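Transcriptional regulator, LacI family (Arthrobacter sp., PDB 4RKQ) probably regulates transcription by binding DNA as a LacI-family factor whose periplasmic-binding-protein-like part is expected to sense a sugar or similar small ligand. Local coordinates at residues 126-131 with 220-225. Numbering follows the deposited sequence.
Sequences SKRQHI and DCAVIG
NH2 of R128 is gripped twice, by a salt bridge to OE1 of E287 and a hydrogen bond to the backbone O of P218, and the guanidinium lies against A222. The methyl CB of A222 sits 3.3 Å above the guanidinium plane, shifted toward its rim, 3.6 Å from R128 NH2 and equally close to R128 NE. R128 NH1 passes the start of 220-225 obliquely, with D220 O at 4.1 Å, too long for a bond. CG of R128 lies anti to the carbonyl carbon, beside the backbone N (chi1 -51°), and the chain bends at chi2 (-60°), which leaves the guanidinium beside A222. R128 NE is buried with no polar partner. K127, with positive phi, is the C-prime residue of a Schellman motif that ends helix 112-125, R128 N reaching back to L123 O and K127 N to M124 O. From there the loop runs into strand 131-136, while 222-225 is a parallel strand of the same sheet, with 194-197 between the two, in the alternating helix-and-strand layout of a periplasmic-binding-protein-like fold. D193, just ahead of that middle strand, ties both sides: its carboxylate accepts hydrogen bonds from the backbone N-H groups of Q129 and H130, and its backbone is hydrogen-bonded to that of A222. With an alanine in place of R128, the E287 carboxylate would probably lose this cationic mate and P218 O this donor, and the guanidinium cover over the A222 methyl would be gone. Within the exposed part of the loop, Q129 NE2 donates to K127 O at 2.8 Å from above the carbonyl plane. The CB of D220 points away from 126-131; its carboxylate salt-bridges R216 through OD2, and the D220 side chain lies about 4 Å from a bound magnesium ion.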
ATOM      1  N   SER A 126      -8.003   1.074 -31.016  1.00 30.74           N
ATOM      2  CA  SER A 126      -8.345   2.490 -30.912  0.50 26.63           C
ATOM      3  C   SER A 126      -7.496   3.326 -31.855  1.00 33.55           C
ATOM      4  O   SER A 126      -7.496   4.562 -31.779  1.00 31.07           O
ATOM      5  CB  SER A 126      -8.164   2.966 -29.475  0.50 32.06           C
ATOM      6  OG  SER A 126      -8.904   2.132 -28.613  0.50 26.46           O
ATOM      7  N   LYS A 127      -6.747   2.636 -32.728  1.00 24.26           N
ATOM      8  CA  LYS A 127      -5.955   3.275 -33.760  1.00 29.44           C
ATOM      9  C   LYS A 127      -4.978   4.285 -33.244  1.00 38.94           C
ATOM     10  O   LYS A 127      -4.819   5.356 -33.842  1.00 28.14           O
ATOM     11  CB  LYS A 127      -6.904   3.945 -34.806  1.00 33.92           C
ATOM     12  CG  LYS A 127      -6.994   3.215 -36.135  1.00 62.54           C
ATOM     13  CD  LYS A 127      -8.142   2.230 -36.172  1.00 88.17           C
ATOM     14  CE  LYS A 127      -8.161   1.538 -37.521  1.00 94.96           C
ATOM     15  NZ  LYS A 127      -9.421   0.790 -37.711  1.00 70.79           N
ATOM     16  N   ARG A 128      -4.288   3.972 -32.156  1.00 27.55           N
ATOM     17  CA  ARG A 128      -3.229   4.891 -31.708  1.00 25.31           C
ATOM     18  C   ARG A 128      -2.092   4.736 -32.662  1.00 30.86           C
ATOM     19  O   ARG A 128      -1.750   3.622 -33.023  1.00 26.93           O
ATOM     20  CB  ARG A 128      -2.766   4.605 -30.272  1.00 24.13           C
ATOM     21  CG  ARG A 128      -3.897   4.522 -29.275  1.00 29.56           C
ATOM     22  CD  ARG A 128      -4.698   5.814 -29.197  1.00 33.40           C
ATOM     23  NE  ARG A 128      -5.829   5.665 -28.282  1.00 27.52           N
ATOM     24  CZ  ARG A 128      -6.545   6.678 -27.802  1.00 24.12           C
ATOM     25  NH1 ARG A 128      -6.222   7.937 -28.099  1.00 30.01           N
ATOM     26  NH2 ARG A 128      -7.549   6.424 -26.964  1.00 36.88           N
ATOM     27  N   GLN A 129      -1.506   5.855 -33.073  1.00 24.55           N
ATOM     28  CA  GLN A 129      -0.501   5.860 -34.121  1.00 28.55           C
ATOM     29  C   GLN A 129       0.878   6.042 -33.560  1.00 25.84           C
ATOM     30  O   GLN A 129       1.835   5.735 -34.239  1.00 27.66           O
ATOM     31  CB  GLN A 129      -0.762   7.012 -35.129  1.00 23.60           C
ATOM     32  CG  GLN A 129      -2.169   7.056 -35.683  1.00 32.23           C
ATOM     33  CD  GLN A 129      -2.481   5.883 -36.605  1.00 31.26           C
ATOM     34  OE1 GLN A 129      -1.726   5.588 -37.532  1.00 45.26           O
ATOM     35  NE2 GLN A 129      -3.578   5.206 -36.339  1.00 48.17           N
ATOM     36  N   HIS A 130       1.012   6.561 -32.336  1.00 21.86           N
ATOM     37  CA  HIS A 130       2.342   6.899 -31.834  1.00 19.10           C
ATOM     38  C   HIS A 130       2.487   6.374 -30.409  1.00 30.72           C
ATOM     39  O   HIS A 130       2.192   7.058 -29.442  1.00 25.41           O
ATOM     40  CB  HIS A 130       2.605   8.382 -31.879  1.00 24.82           C
ATOM     41  CG  HIS A 130       2.576   8.955 -33.260  1.00 39.13           C
ATOM     42  ND1 HIS A 130       3.660   8.901 -34.105  1.00 42.68           N
ATOM     43  CD2 HIS A 130       1.592   9.584 -33.947  1.00 39.37           C
ATOM     44  CE1 HIS A 130       3.356   9.492 -35.246  1.00 44.41           C
ATOM     45  NE2 HIS A 130       2.103   9.908 -35.179  1.00 64.71           N
ATOM     46  N   ILE A 131       2.919   5.135 -30.301  1.00 23.79           N
ATOM     47  CA  ILE A 131       2.874   4.411 -29.013  1.00 27.66           C
ATOM     48  C   ILE A 131       4.180   4.543 -28.246  1.00 26.04           C
ATOM     49  O   ILE A 131       5.245   4.617 -28.853  1.00 22.38           O
ATOM     50  CB  ILE A 131       2.539   2.935 -29.267  1.00 25.06           C
ATOM     51  CG1 ILE A 131       1.118   2.875 -29.806  1.00 27.98           C
ATOM     52  CG2 ILE A 131       2.638   2.115 -27.980  1.00 25.89           C
ATOM     53  CD1 ILE A 131       0.634   1.513 -30.239  1.00 33.86           C
ATOM     54  N   ASP A 220      -6.981  12.414 -25.959  1.00 19.79           N
ATOM     55  CA  ASP A 220      -5.737  12.676 -26.641  1.00 19.71           C
ATOM     56  C   ASP A 220      -4.696  11.551 -26.521  1.00 27.85           C
ATOM     57  O   ASP A 220      -3.947  11.283 -27.479  1.00 30.89           O
ATOM     58  CB  ASP A 220      -5.126  13.965 -26.140  1.00 25.81           C
ATOM     59  CG  ASP A 220      -6.011  15.163 -26.424  1.00 49.85           C
ATOM     60  OD1 ASP A 220      -6.461  15.315 -27.560  1.00 34.43           O
ATOM     61  OD2 ASP A 220      -6.304  15.932 -25.513  1.00 34.65           O
ATOM     62  N   CYS A 221      -4.615  10.924 -25.350  1.00 28.36           N
ATOM     63  CA  CYS A 221      -3.634   9.825 -25.125  1.00 27.99           C
ATOM     64  C   CYS A 221      -4.227   8.739 -24.199  1.00 32.12           C
ATOM     65  O   CYS A 221      -4.850   9.041 -23.180  1.00 28.33           O
ATOM     66  CB  CYS A 221      -2.313  10.400 -24.598  1.00 25.86           C
ATOM     67  SG  CYS A 221      -0.905   9.221 -24.549  1.00 26.94           S
ATOM     68  N   ALA A 222      -4.133   7.486 -24.627  1.00 17.53           N
ATOM     69  CA  ALA A 222      -4.571   6.365 -23.846  1.00 21.51           C
ATOM     70  C   ALA A 222      -3.438   5.932 -22.893  1.00 27.05           C
ATOM     71  O   ALA A 222      -2.262   6.137 -23.172  1.00 22.85           O
ATOM     72  CB  ALA A 222      -4.971   5.226 -24.766  1.00 30.13           C
ATOM     73  N   VAL A 223      -3.801   5.344 -21.761  1.00 25.97           N
ATOM     74  CA  VAL A 223      -2.798   4.830 -20.827  1.00 19.16           C
ATOM     75  C   VAL A 223      -3.259   3.455 -20.347  1.00 19.80           C
ATOM     76  O   VAL A 223      -4.459   3.254 -19.992  1.00 19.70           O
ATOM     77  CB  VAL A 223      -2.545   5.776 -19.636  1.00 22.81           C
ATOM     78  CG1 VAL A 223      -1.508   5.202 -18.658  1.00 21.71           C
ATOM     79  CG2 VAL A 223      -2.085   7.146 -20.090  1.00 23.34           C
ATOM     80  N   ILE A 224      -2.334   2.495 -20.408  1.00 18.03           N
ATOM     81  CA  ILE A 224      -2.565   1.184 -19.870  1.00 21.67           C
ATOM     82  C   ILE A 224      -1.444   0.771 -18.905  1.00 17.43           C
ATOM     83  O   ILE A 224      -0.268   0.862 -19.216  1.00 17.20           O
ATOM     84  CB  ILE A 224      -2.690   0.106 -20.968  1.00 24.29           C
ATOM     85  CG1 ILE A 224      -3.778   0.476 -21.989  1.00 22.66           C
ATOM     86  CG2 ILE A 224      -3.050  -1.234 -20.330  1.00 24.45           C
ATOM     87  CD1 ILE A 224      -3.910  -0.514 -23.126  1.00 22.74           C
ATOM     88  N   GLY A 225      -1.830   0.300 -17.726  1.00 20.59           N
ATOM     89  CA  GLY A 225      -0.842  -0.189 -16.772  1.00 23.41           C
ATOM     90  C   GLY A 225      -0.797  -1.699 -16.671  1.00 23.86           C
ATOM     91  O   GLY A 225      -1.234  -2.412 -17.564  1.00 20.40           O
TER